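Local coordinates for protein ATP-dependent DNA ligase (Mycobacterium tuberculosis, PDB 6NHX) that joins DNA strands using ATP, acting with Ku in non-homologous end joining to repair double-strand breaks with reduced fidelity, at residues R123-R128 with K168-R173; Q25-G30 with P143-G148; A9-T14 with C180-K185. The protein carries 1 engineered substitution. All coordinates share one frame; numbering follows the deposited sequence.

Contact 1 of 3, residues R123-R128 with K168-R173; sequences RYQDRR and KRRDSR. With ATP (adenosine-5'-triphosphate), chain B.
At the adenine end of the ATP pocket, Lys168 runs across the Tyr124 ring at about a right angle, the two touching through carbon. Lys168 CB makes a CH-pi contact 4.1 Å from the ring centroid and 15° off its normal, and Lys168 CD approaches the rim at CE1 (3.5 Å). Arg128 CG lies against the opposite face, which leaves the ring clamped between two aliphatic chains. Extended beyond CG, the lysine stretches on past the ring, and its NZ donates to N1 of the adenine at 2.9 Å. Glu29 OE1 fixes this end of the pair, forming a salt bridge with Lys168 NZ and a hydrogen bond with Tyr124 OH. Lys168 lies near the end of strand 164-169 and is the last residue of an EGVIAK sequence that fits nucleotidyltransferase motif IV of the ATP-dependent ligases. Beyond it, Arg169 to Ser172 form a type I turn that meets the start of helix 124-136, where Arg123 is the N-cap residue. Two first-turn amides are taken by the turn: Gln125 N donates to Arg170 O (3.0 Å), and Tyr124 N donates less straight to Ser172 O (2.8 Å). Ser172 O also accepts from Arg127 NH1, again at 3.0 Å, so two donors from the helix hold one carbonyl; the same NH1 donates to Thr122 O as well. The bend at chi3 of Arg127 (-56°) puts its NE beside Asp110, its salt-bridge partner, and a water joins Arg127 NH2 to Ser172 OG and Arg173 O. Toward solvent, Arg170 NH1 reaches Gln125 OE1 (3.0 Å) from above the carbonyl plane, the amide and guanidinium planes turned 72° apart, while Arg170 NE donates to Ala23 O.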
loop_
_atom_site.group_PDB
_atom_site.type_symbol
_atom_site.label_atom_id
_atom_site.label_comp_id
_atom_site.label_asym_id
_atom_site.label_seq_id
_atom_site.Cartn_x
_atom_site.Cartn_y
_atom_site.Cartn_z
ATOM N N ARG A 123 25.558 2.976 -3.120
ATOM C CA ARG A 123 24.728 4.008 -2.500
ATOM C C ARG A 123 23.467 4.245 -3.327
ATOM O O ARG A 123 23.487 4.172 -4.565
ATOM C CB ARG A 123 25.498 5.319 -2.430
ATOM C CG ARG A 123 26.679 5.307 -1.479
ATOM C CD ARG A 123 27.633 6.441 -1.809
ATOM N NE ARG A 123 28.912 6.300 -1.121
ATOM C CZ ARG A 123 29.971 5.674 -1.623
ATOM N NH1 ARG A 123 29.921 5.121 -2.827
ATOM N NH2 ARG A 123 31.087 5.600 -0.920
ATOM N N TYR A 124 22.368 4.566 -2.621
ATOM C CA TYR A 124 21.088 4.791 -3.275
ATOM C C TYR A 124 21.220 5.730 -4.462
ATOM O O TYR A 124 20.652 5.482 -5.526
ATOM C CB TYR A 124 20.097 5.362 -2.251
ATOM C CG TYR A 124 18.805 5.850 -2.868
ATOM C CD1 TYR A 124 17.703 5.003 -2.994
ATOM C CD2 TYR A 124 18.691 7.151 -3.348
ATOM C CE1 TYR A 124 16.528 5.436 -3.576
ATOM C CE2 TYR A 124 17.516 7.600 -3.944
ATOM C CZ TYR A 124 16.434 6.738 -4.041
ATOM O OH TYR A 124 15.273 7.192 -4.637
ATOM N N GLN A 125 21.951 6.834 -4.287
ATOM C CA GLN A 125 22.049 7.829 -5.350
ATOM C C GLN A 125 22.582 7.200 -6.632
ATOM O O GLN A 125 22.122 7.520 -7.736
ATOM C CB GLN A 125 22.967 8.956 -4.885
ATOM C CG GLN A 125 23.251 10.017 -5.930
ATOM C CD GLN A 125 23.672 11.327 -5.300
ATOM O OE1 GLN A 125 22.953 11.881 -4.474
ATOM N NE2 GLN A 125 24.848 11.821 -5.676
ATOM N N ASP A 126 23.524 6.269 -6.494
ATOM C CA ASP A 126 24.126 5.622 -7.658
ATOM C C ASP A 126 23.236 4.513 -8.212
ATOM O O ASP A 126 23.159 4.338 -9.432
ATOM C CB ASP A 126 25.504 5.074 -7.292
ATOM C CG ASP A 126 26.443 6.151 -6.795
ATOM O OD1 ASP A 126 26.453 7.237 -7.402
ATOM O OD2 ASP A 126 27.175 5.908 -5.809
ATOM N N ARG A 127 22.573 3.739 -7.341
ATOM C CA ARG A 127 21.610 2.758 -7.834
ATOM C C ARG A 127 20.517 3.441 -8.653
ATOM O O ARG A 127 20.088 2.919 -9.692
ATOM C CB ARG A 127 20.981 1.973 -6.688
ATOM C CG ARG A 127 21.970 1.285 -5.747
ATOM C CD ARG A 127 21.279 0.205 -4.908
ATOM N NE ARG A 127 20.130 0.715 -4.136
ATOM C CZ ARG A 127 20.183 1.247 -2.919
ATOM N NH1 ARG A 127 21.341 1.385 -2.291
ATOM N NH2 ARG A 127 19.068 1.653 -2.332
ATOM N N ARG A 128 20.067 4.620 -8.205
ATOM C CA ARG A 128 19.010 5.340 -8.897
ATOM C C ARG A 128 19.447 5.744 -10.298
ATOM O O ARG A 128 18.685 5.604 -11.257
ATOM C CB ARG A 128 18.609 6.574 -8.088
ATOM C CG ARG A 128 17.650 6.302 -6.963
ATOM C CD ARG A 128 16.263 5.817 -7.402
ATOM N NE ARG A 128 15.614 6.688 -8.377
ATOM C CZ ARG A 128 14.298 6.721 -8.591
ATOM N NH1 ARG A 128 13.490 5.945 -7.883
ATOM N NH2 ARG A 128 13.797 7.522 -9.521
ATOM N N LYS A 168 14.619 8.729 1.177
ATOM C CA LYS A 168 15.676 7.732 1.222
ATOM C C LYS A 168 17.021 8.440 1.215
ATOM O O LYS A 168 17.259 9.327 0.388
ATOM C CB LYS A 168 15.544 6.760 0.042
ATOM C CG LYS A 168 14.208 6.034 0.064
ATOM C CD LYS A 168 13.988 5.189 -1.195
ATOM C CE LYS A 168 12.643 4.475 -1.161
ATOM N NZ LYS A 168 12.411 3.737 -2.445
ATOM N N ARG A 169 17.885 8.079 2.157
ATOM C CA ARG A 169 19.180 8.742 2.239
ATOM C C ARG A 169 19.991 8.480 0.978
ATOM O O ARG A 169 20.097 7.340 0.507
ATOM C CB ARG A 169 19.944 8.216 3.452
ATOM C CG ARG A 169 19.626 8.928 4.744
ATOM C CD ARG A 169 20.677 8.655 5.823
ATOM N NE ARG A 169 21.944 9.289 5.481
ATOM C CZ ARG A 169 22.324 10.491 5.902
ATOM N NH1 ARG A 169 21.540 11.199 6.707
ATOM N NH2 ARG A 169 23.496 10.985 5.518
ATOM N N ARG A 170 20.571 9.545 0.422
ATOM C CA ARG A 170 21.310 9.401 -0.829
ATOM C C ARG A 170 22.511 8.470 -0.684
ATOM O O ARG A 170 22.898 7.811 -1.655
ATOM C CB ARG A 170 21.735 10.780 -1.329
ATOM C CG ARG A 170 20.550 11.617 -1.798
ATOM C CD ARG A 170 20.950 13.016 -2.216
ATOM N NE ARG A 170 19.836 13.730 -2.838
ATOM C CZ ARG A 170 19.422 13.542 -4.088
ATOM N NH1 ARG A 170 20.031 12.662 -4.867
ATOM N NH2 ARG A 170 18.393 14.233 -4.560
ATOM N N ASP A 171 23.109 8.403 0.501
ATOM C CA ASP A 171 24.296 7.589 0.736
ATOM C C ASP A 171 23.983 6.170 1.209
ATOM O O ASP A 171 24.913 5.443 1.572
ATOM C CB ASP A 171 25.235 8.290 1.735
ATOM C CG ASP A 171 24.621 8.447 3.123
ATOM O OD1 ASP A 171 25.221 9.160 3.959
ATOM O OD2 ASP A 171 23.555 7.864 3.397
ATOM N N SER A 172 22.713 5.752 1.216
ATOM C CA SER A 172 22.336 4.540 1.934
ATOM C C SER A 172 22.472 3.279 1.075
ATOM O O SER A 172 22.162 3.270 -0.122
ATOM C CB SER A 172 20.919 4.643 2.523
ATOM O OG SER A 172 19.922 4.876 1.548
ATOM N N ARG A 173 22.911 2.205 1.723
ATOM C CA ARG A 173 22.945 0.887 1.118
ATOM C C ARG A 173 21.549 0.259 1.164
ATOM O O ARG A 173 20.629 0.756 1.822
ATOM C CB ARG A 173 24.000 0.013 1.802
ATOM C CG ARG A 173 23.465 -1.046 2.770
ATOM C CD ARG A 173 24.585 -1.749 3.548
ATOM N NE ARG A 173 25.449 -2.578 2.701
ATOM C CZ ARG A 173 25.084 -3.719 2.114
ATOM N NH1 ARG A 173 23.853 -4.195 2.268
ATOM N NH2 ARG A 173 25.960 -4.389 1.369
HETATM P PG ATP B . 4.925 -1.630 6.148
HETATM O O1G ATP B . 5.921 -0.489 6.188
HETATM O O2G ATP B . 5.148 -2.718 7.180
HETATM O O3G ATP B . 4.732 -2.179 4.746
HETATM P PB ATP B . 2.224 -0.580 5.728
HETATM O O1B ATP B . 1.145 -0.082 6.655
HETATM O O2B ATP B . 1.931 -1.636 4.685
HETATM O O3B ATP B . 3.502 -1.003 6.616
HETATM P PA ATP B . 2.566 2.212 5.022
HETATM O O1A ATP B . 2.769 2.670 6.434
HETATM O O2A ATP B . 1.301 2.419 4.231
HETATM O O3A ATP B . 2.905 0.652 4.975
HETATM O "O5'" ATP B . 3.868 2.625 4.152
HETATM C "C5'" ATP B . 3.839 2.556 2.729
HETATM C "C4'" ATP B . 4.134 1.136 2.236
HETATM O "O4'" ATP B . 4.302 1.211 0.820
HETATM C "C3'" ATP B . 5.412 0.547 2.793
HETATM O "O3'" ATP B . 5.325 -0.873 2.729
HETATM C "C2'" ATP B . 6.412 1.009 1.771
HETATM O "O2'" ATP B . 7.602 0.209 1.762
HETATM C "C1'" ATP B . 5.641 0.875 0.462
HETATM N N9 ATP B . 6.041 1.893 -0.531
HETATM C C8 ATP B . 5.205 2.650 -1.285
HETATM N N7 ATP B . 5.907 3.461 -2.124
HETATM C C5 ATP B . 7.209 3.195 -1.905
HETATM C C6 ATP B . 8.467 3.707 -2.430
HETATM N N6 ATP B . 8.471 4.682 -3.346
HETATM N N1 ATP B . 9.604 3.186 -1.947
HETATM C C2 ATP B . 9.625 2.221 -1.019
HETATM N N3 ATP B . 8.507 1.712 -0.477
HETATM C C4 ATP B . 7.298 2.175 -0.868
HETATM O O HOH W 1 18.871 2.557 0.421
#

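Contact 2 of 3, residues Q25-G30 with P143-G148; sequences QWAFEG and PELLPG. With ATP (adenosine-5'-triphosphate), chain B.
Leu145 spreads its two methyls over the strand 26-31, CD1 resting on Ala27 CB (3.9 Å) and CD2 on the CG methylene of Glu29 (3.6 Å). Its CG stands anti to the carbonyl carbon (chi1 -62°), beside the backbone N. Leu146 packs farther along: its CB faces Phe28 CB, and CD1 lies 3.7 Å from Gly30 N, against the backbone. The Phe28 ring offers its edge to the loop, with CE2 3.4 Å from Gly148 O.

Strand 26-31 is an outermost strand of its five-stranded mixed sheet, and the loop 143-148 covers its outer edge. One direct bond joins them, Leu146 N to Phe28 O, short and nearly straight (2.8 Å, N-H...O 172°). Waters make the other links: one accepts from Phe28 N and donates to Leu146 O, another accepts from Gly30 N and donates to Glu144 O. Along this edge, then, bridging waters take Phe28 N and Gly30 N, and the loop itself takes Phe28 O.

Strand 26-31 also reads the adenine, whose N6 donates to Glu29 OE2 (2.8 Å) and, at a more bent angle, to Gly30 O. Apolar packing on the Glu29 stem, with OE1 held by Tyr124 and Lys168, would keep OE2 positioned as acceptor for the exocyclic amine, consistent with selection of adenine.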
loop_
_atom_site.group_PDB
_atom_site.type_symbol
_atom_site.label_atom_id
_atom_site.label_comp_id
_atom_site.label_asym_id
_atom_site.label_seq_id
_atom_site.Cartn_x
_atom_site.Cartn_y
_atom_site.Cartn_z
ATOM N N GLN A 25 21.136 15.563 1.595
ATOM C CA GLN A 25 21.313 14.214 2.107
ATOM C C GLN A 25 20.214 13.236 1.716
ATOM O O GLN A 25 20.439 12.025 1.814
ATOM C CB GLN A 25 21.454 14.225 3.636
ATOM C CG GLN A 25 22.830 14.673 4.114
ATOM C CD GLN A 25 22.880 16.153 4.436
ATOM O OE1 GLN A 25 23.756 16.873 3.956
ATOM N NE2 GLN A 25 21.934 16.618 5.250
ATOM N N TRP A 26 19.049 13.710 1.252
ATOM C CA TRP A 26 17.885 12.852 1.102
ATOM C C TRP A 26 17.276 13.006 -0.281
ATOM O O TRP A 26 17.134 14.127 -0.778
ATOM C CB TRP A 26 16.810 13.203 2.146
ATOM C CG TRP A 26 17.203 12.905 3.531
ATOM C CD1 TRP A 26 17.908 13.715 4.355
ATOM C CD2 TRP A 26 16.944 11.703 4.259
ATOM N NE1 TRP A 26 18.095 13.104 5.565
ATOM C CE2 TRP A 26 17.496 11.871 5.542
ATOM C CE3 TRP A 26 16.261 10.520 3.968
ATOM C CZ2 TRP A 26 17.413 10.889 6.524
ATOM C CZ3 TRP A 26 16.179 9.550 4.932
ATOM C CH2 TRP A 26 16.747 9.736 6.205
ATOM N N ALA A 27 16.881 11.879 -0.866
ATOM C CA ALA A 27 16.036 11.842 -2.052
ATOM C C ALA A 27 14.607 11.582 -1.603
ATOM O O ALA A 27 14.382 10.955 -0.564
ATOM C CB ALA A 27 16.502 10.731 -2.997
ATOM N N PHE A 28 13.641 12.065 -2.385
ATOM C CA PHE A 28 12.232 11.965 -2.022
ATOM C C PHE A 28 11.458 11.302 -3.148
ATOM O O PHE A 28 11.551 11.721 -4.310
ATOM C CB PHE A 28 11.665 13.346 -1.718
ATOM C CG PHE A 28 12.399 14.034 -0.613
ATOM C CD1 PHE A 28 12.271 13.603 0.697
ATOM C CD2 PHE A 28 13.269 15.072 -0.888
ATOM C CE1 PHE A 28 12.981 14.217 1.711
ATOM C CE2 PHE A 28 13.991 15.675 0.116
ATOM C CZ PHE A 28 13.831 15.260 1.424
ATOM N N GLU A 29 10.721 10.250 -2.805
ATOM C CA GLU A 29 9.890 9.530 -3.753
ATOM C C GLU A 29 8.434 9.623 -3.332
ATOM O O GLU A 29 8.130 9.765 -2.135
ATOM C CB GLU A 29 10.264 8.045 -3.755
ATOM C CG GLU A 29 11.632 7.711 -4.337
ATOM C CD GLU A 29 11.873 6.212 -4.411
ATOM O OE1 GLU A 29 13.045 5.806 -4.337
ATOM O OE2 GLU A 29 10.896 5.447 -4.534
ATOM N N GLY A 30 7.526 9.524 -4.285
ATOM C CA GLY A 30 6.134 9.321 -3.949
ATOM C C GLY A 30 5.907 7.983 -3.271
ATOM O O GLY A 30 6.582 6.986 -3.547
ATOM N N PRO A 143 9.159 5.930 -11.738
ATOM C CA PRO A 143 8.748 7.289 -11.379
ATOM C C PRO A 143 9.933 8.127 -10.924
ATOM O O PRO A 143 10.813 7.650 -10.200
ATOM C CB PRO A 143 7.748 7.072 -10.237
ATOM C CG PRO A 143 7.145 5.719 -10.525
ATOM C CD PRO A 143 8.297 4.896 -11.134
ATOM N N GLU A 144 9.936 9.382 -11.345
ATOM C CA GLU A 144 11.011 10.302 -11.004
ATOM C C GLU A 144 10.971 10.695 -9.523
ATOM O O GLU A 144 9.950 10.592 -8.822
ATOM C CB GLU A 144 10.915 11.557 -11.874
ATOM C CG GLU A 144 11.197 11.299 -13.345
ATOM C CD GLU A 144 10.947 12.520 -14.215
ATOM O OE1 GLU A 144 11.345 12.498 -15.408
ATOM O OE2 GLU A 144 10.352 13.499 -13.717
ATOM N N LEU A 145 12.114 11.183 -9.056
ATOM C CA LEU A 145 12.196 11.733 -7.714
ATOM C C LEU A 145 11.459 13.063 -7.646
ATOM O O LEU A 145 11.290 13.761 -8.654
ATOM C CB LEU A 145 13.652 11.952 -7.334
ATOM C CG LEU A 145 14.545 10.712 -7.292
ATOM C CD1 LEU A 145 15.957 11.088 -6.853
ATOM C CD2 LEU A 145 13.950 9.677 -6.348
ATOM N N LEU A 146 11.028 13.415 -6.441
ATOM C CA LEU A 146 10.402 14.697 -6.189
ATOM C C LEU A 146 11.489 15.734 -5.921
ATOM O O LEU A 146 12.376 15.488 -5.104
ATOM C CB LEU A 146 9.476 14.589 -4.972
ATOM C CG LEU A 146 8.201 13.754 -5.160
ATOM C CD1 LEU A 146 7.646 13.199 -3.863
ATOM C CD2 LEU A 146 7.144 14.603 -5.840
ATOM N N PRO A 147 11.461 16.881 -6.584
ATOM C CA PRO A 147 12.495 17.889 -6.340
ATOM C C PRO A 147 12.285 18.616 -5.020
ATOM O O PRO A 147 11.211 18.597 -4.417
ATOM C CB PRO A 147 12.337 18.852 -7.523
ATOM C CG PRO A 147 10.910 18.725 -7.908
ATOM C CD PRO A 147 10.548 17.281 -7.668
ATOM N N GLY A 148 13.363 19.246 -4.570
ATOM C CA GLY A 148 13.314 20.092 -3.399
ATOM C C GLY A 148 13.715 19.387 -2.124
ATOM O O GLY A 148 14.118 18.223 -2.091
HETATM P PG ATP B . 4.925 -1.630 6.148
HETATM O O1G ATP B . 5.921 -0.489 6.188
HETATM O O2G ATP B . 5.148 -2.718 7.180
HETATM O O3G ATP B . 4.732 -2.179 4.746
HETATM P PB ATP B . 2.224 -0.580 5.728
HETATM O O1B ATP B . 1.145 -0.082 6.655
HETATM O O2B ATP B . 1.931 -1.636 4.685
HETATM O O3B ATP B . 3.502 -1.003 6.616
HETATM P PA ATP B . 2.566 2.212 5.022
HETATM O O1A ATP B . 2.769 2.670 6.434
HETATM O O2A ATP B . 1.301 2.419 4.231
HETATM O O3A ATP B . 2.905 0.652 4.975
HETATM O "O5'" ATP B . 3.868 2.625 4.152
HETATM C "C5'" ATP B . 3.839 2.556 2.729
HETATM C "C4'" ATP B . 4.134 1.136 2.236
HETATM O "O4'" ATP B . 4.302 1.211 0.820
HETATM C "C3'" ATP B . 5.412 0.547 2.793
HETATM O "O3'" ATP B . 5.325 -0.873 2.729
HETATM C "C2'" ATP B . 6.412 1.009 1.771
HETATM O "O2'" ATP B . 7.602 0.209 1.762
HETATM C "C1'" ATP B . 5.641 0.875 0.462
HETATM N N9 ATP B . 6.041 1.893 -0.531
HETATM C C8 ATP B . 5.205 2.650 -1.285
HETATM N N7 ATP B . 5.907 3.461 -2.124
HETATM C C5 ATP B . 7.209 3.195 -1.905
HETATM C C6 ATP B . 8.467 3.707 -2.430
HETATM N N6 ATP B . 8.471 4.682 -3.346
HETATM N N1 ATP B . 9.604 3.186 -1.947
HETATM C C2 ATP B . 9.625 2.221 -1.019
HETATM N N3 ATP B . 8.507 1.712 -0.477
HETATM C C4 ATP B . 7.298 2.175 -0.868
HETATM O O HOH W 2 16.149 15.581 -2.884
HETATM O O HOH W 3 14.453 13.957 -4.440
HETATM O O HOH W 4 8.874 8.848 -6.849
#

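Contact 3 of 3, residues A9-T14 with C180-K185; sequences APMLAT and CASWVK. With ATP (adenosine-5'-triphosphate), chain B.
Met11 lays its thioether over one face of the Trp183 indole, a Met-aromatic contact beside the parallel pairing of strands 12-15 and 184-187 in the nucleotidyltransferase domain. SD sits 3.9 Å from the centroid of the five-membered ring, and CE, also above that ring, makes a CH-pi contact. The reach comes from a chain that is straight throughout: CG is anti to the backbone N (chi1 -174°), and the chain stays extended beyond it. The terminal methyl fills a hollow walled by the indole, by Cys180 CB (3.7 Å) and by Ser182 OG, where the chain turns a corner between Cys180 and Trp183 through a type I turn. A second, smaller bump is Ala13 CB, which drops between Trp183 CB and Lys185 CG, 3.8 and 3.7 Å away. Trp183 in turn presents CZ3 to C2 of the adenine, so methionine, indole and nucleotide follow one another in contact.

The strand pairing is carried by Thr14, whose backbone brackets Val184: Thr14 N donates to Trp183 O almost straight (2.8 Å, N-H...O 177°), and Thr14 O accepts from Lys185 N. Before the corner, Cys180 N donates to Leu12 O, so the segment 9-14 is bonded to the chain both before and after the turn. Thr14 OG1, beside its own backbone N, donates to Cys180 O from 73° above that carbonyl plane.

The WVKDK sequence beginning at Trp183 fits ligase motif V, and its first lysine serves the triphosphate. Lys185 starts with CG between the backbone N and carbonyl carbon, then runs extended past Ala13, CE 3.5 Å from Ala13 O; its NZ donates to both O1G and O1A of ATP, the latter at 2.7 Å.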
loop_
_atom_site.group_PDB
_atom_site.type_symbol
_atom_site.label_atom_id
_atom_site.label_comp_id
_atom_site.label_asym_id
_atom_site.label_seq_id
_atom_site.Cartn_x
_atom_site.Cartn_y
_atom_site.Cartn_z
ATOM N N ALA A 9 14.535 -10.293 0.560
ATOM C CA ALA A 9 13.339 -9.688 1.118
ATOM C C ALA A 9 13.474 -8.174 1.041
ATOM O O ALA A 9 14.588 -7.645 1.097
ATOM C CB ALA A 9 13.143 -10.104 2.584
ATOM N N PRO A 10 12.362 -7.459 0.901
ATOM C CA PRO A 10 12.444 -6.008 0.696
ATOM C C PRO A 10 12.915 -5.271 1.941
ATOM O O PRO A 10 12.655 -5.675 3.079
ATOM C CB PRO A 10 11.003 -5.611 0.353
ATOM C CG PRO A 10 10.291 -6.893 0.039
ATOM C CD PRO A 10 10.980 -7.957 0.829
ATOM N N MET A 11 13.633 -4.181 1.691
ATOM C CA MET A 11 13.961 -3.198 2.712
ATOM C C MET A 11 12.705 -2.403 3.063
ATOM O O MET A 11 11.829 -2.182 2.227
ATOM C CB MET A 11 15.019 -2.261 2.132
ATOM C CG MET A 11 15.586 -1.247 3.104
ATOM S SD MET A 11 16.970 -0.377 2.342
ATOM C CE MET A 11 17.340 0.828 3.628
ATOM N N LEU A 12 12.619 -1.964 4.316
ATOM C CA LEU A 12 11.417 -1.315 4.831
ATOM C C LEU A 12 11.754 0.057 5.406
ATOM O O LEU A 12 12.888 0.319 5.810
ATOM C CB LEU A 12 10.736 -2.198 5.879
ATOM C CG LEU A 12 10.307 -3.576 5.366
ATOM C CD1 LEU A 12 9.855 -4.451 6.534
ATOM C CD2 LEU A 12 9.202 -3.457 4.318
ATOM N N ALA A 13 10.735 0.927 5.436
ATOM C CA ALA A 13 10.868 2.317 5.861
ATOM C C ALA A 13 10.345 2.503 7.277
ATOM O O ALA A 13 9.479 1.767 7.749
ATOM C CB ALA A 13 10.097 3.261 4.931
ATOM N N THR A 14 10.882 3.502 7.943
ATOM C CA THR A 14 10.463 3.849 9.297
ATOM C C THR A 14 9.462 4.994 9.248
ATOM O O THR A 14 9.700 5.994 8.561
ATOM C CB THR A 14 11.674 4.317 10.092
ATOM O OG1 THR A 14 12.694 3.311 10.046
ATOM C CG2 THR A 14 11.312 4.529 11.524
ATOM N N CYS A 180 14.698 0.351 8.302
ATOM C CA CYS A 180 15.912 1.126 8.521
ATOM C C CYS A 180 15.615 2.609 8.684
ATOM O O CYS A 180 14.680 3.149 8.085
ATOM C CB CYS A 180 16.869 0.958 7.335
ATOM S SG CYS A 180 17.366 -0.755 7.069
ATOM N N ALA A 181 16.462 3.270 9.477
ATOM C CA ALA A 181 16.362 4.711 9.667
ATOM C C ALA A 181 16.715 5.494 8.409
ATOM O O ALA A 181 16.385 6.681 8.315
ATOM C CB ALA A 181 17.263 5.155 10.824
ATOM N N SER A 182 17.346 4.857 7.425
ATOM C CA SER A 182 17.718 5.527 6.188
ATOM C C SER A 182 16.549 5.690 5.222
ATOM O O SER A 182 16.709 6.355 4.188
ATOM C CB SER A 182 18.842 4.744 5.516
ATOM O OG SER A 182 18.420 3.399 5.337
ATOM N N TRP A 183 15.398 5.078 5.505
ATOM C CA TRP A 183 14.182 5.259 4.717
ATOM C C TRP A 183 13.088 5.725 5.663
ATOM O O TRP A 183 12.845 5.082 6.686
ATOM C CB TRP A 183 13.718 3.938 4.086
ATOM C CG TRP A 183 14.456 3.431 2.881
ATOM C CD1 TRP A 183 15.704 3.765 2.473
ATOM C CD2 TRP A 183 13.948 2.500 1.932
ATOM N NE1 TRP A 183 16.023 3.074 1.313
ATOM C CE2 TRP A 183 14.953 2.290 0.970
ATOM C CE3 TRP A 183 12.743 1.804 1.814
ATOM C CZ2 TRP A 183 14.779 1.418 -0.120
ATOM C CZ3 TRP A 183 12.567 0.942 0.743
ATOM C CH2 TRP A 183 13.581 0.761 -0.206
ATOM N N VAL A 184 12.425 6.832 5.323
ATOM C CA VAL A 184 11.419 7.427 6.202
ATOM C C VAL A 184 10.124 7.572 5.412
ATOM O O VAL A 184 10.120 8.173 4.330
ATOM C CB VAL A 184 11.882 8.798 6.712
ATOM C CG1 VAL A 184 10.826 9.387 7.624
ATOM C CG2 VAL A 184 13.219 8.674 7.451
ATOM N N LYS A 185 9.032 7.017 5.928
ATOM C CA LYS A 185 7.739 7.059 5.260
ATOM C C LYS A 185 6.794 8.005 5.992
ATOM O O LYS A 185 6.756 8.015 7.225
ATOM C CB LYS A 185 7.107 5.663 5.140
ATOM C CG LYS A 185 7.100 4.862 6.426
ATOM C CD LYS A 185 6.232 3.620 6.297
ATOM C CE LYS A 185 6.118 2.891 7.624
ATOM N NZ LYS A 185 5.095 1.799 7.575
HETATM P PG ATP B . 4.925 -1.630 6.148
HETATM O O1G ATP B . 5.921 -0.489 6.188
HETATM O O2G ATP B . 5.148 -2.718 7.180
HETATM O O3G ATP B . 4.732 -2.179 4.746
HETATM P PB ATP B . 2.224 -0.580 5.728
HETATM O O1B ATP B . 1.145 -0.082 6.655
HETATM O O2B ATP B . 1.931 -1.636 4.685
HETATM O O3B ATP B . 3.502 -1.003 6.616
HETATM P PA ATP B . 2.566 2.212 5.022
HETATM O O1A ATP B . 2.769 2.670 6.434
HETATM O O2A ATP B . 1.301 2.419 4.231
HETATM O O3A ATP B . 2.905 0.652 4.975
HETATM O "O5'" ATP B . 3.868 2.625 4.152
HETATM C "C5'" ATP B . 3.839 2.556 2.729
HETATM C "C4'" ATP B . 4.134 1.136 2.236
HETATM O "O4'" ATP B . 4.302 1.211 0.820
HETATM C "C3'" ATP B . 5.412 0.547 2.793
HETATM O "O3'" ATP B . 5.325 -0.873 2.729
HETATM C "C2'" ATP B . 6.412 1.009 1.771
HETATM O "O2'" ATP B . 7.602 0.209 1.762
HETATM C "C1'" ATP B . 5.641 0.875 0.462
HETATM N N9 ATP B . 6.041 1.893 -0.531
HETATM C C8 ATP B . 5.205 2.650 -1.285
HETATM N N7 ATP B . 5.907 3.461 -2.124
HETATM C C5 ATP B . 7.209 3.195 -1.905
HETATM C C6 ATP B . 8.467 3.707 -2.430
HETATM N N6 ATP B . 8.471 4.682 -3.346
HETATM N N1 ATP B . 9.604 3.186 -1.947
HETATM C C2 ATP B . 9.625 2.221 -1.019
HETATM N N3 ATP B . 8.507 1.712 -0.477
HETATM C C4 ATP B . 7.298 2.175 -0.868
#

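How the contacts relate
All three contacts reach one five-stranded mixed sheet and all touch ATP, but at different places. Contact 2 is buried, and apolar methyls and bridging waters cover an outer strand; contacts 1 and 3 are only partly buried. In contact 1 a helix start is tied to a turn by amides and guanidinium groups, with some of its residues, such as Arg123 and Asp171, exposed. Contact 3 instead pairs strands directly and adds a sulfur-aromatic overlap. Contacts 1 and 2 are neighbours through Lys168 N and Ala27 O, 2.8 Å apart, while contacts 1 and 3 join where Arg169 N meets Ser182 O (2.9 Å). Contacts 1 and 2 bind adenine N1 and N6, and contact 3 reaches from adenine to the phosphates.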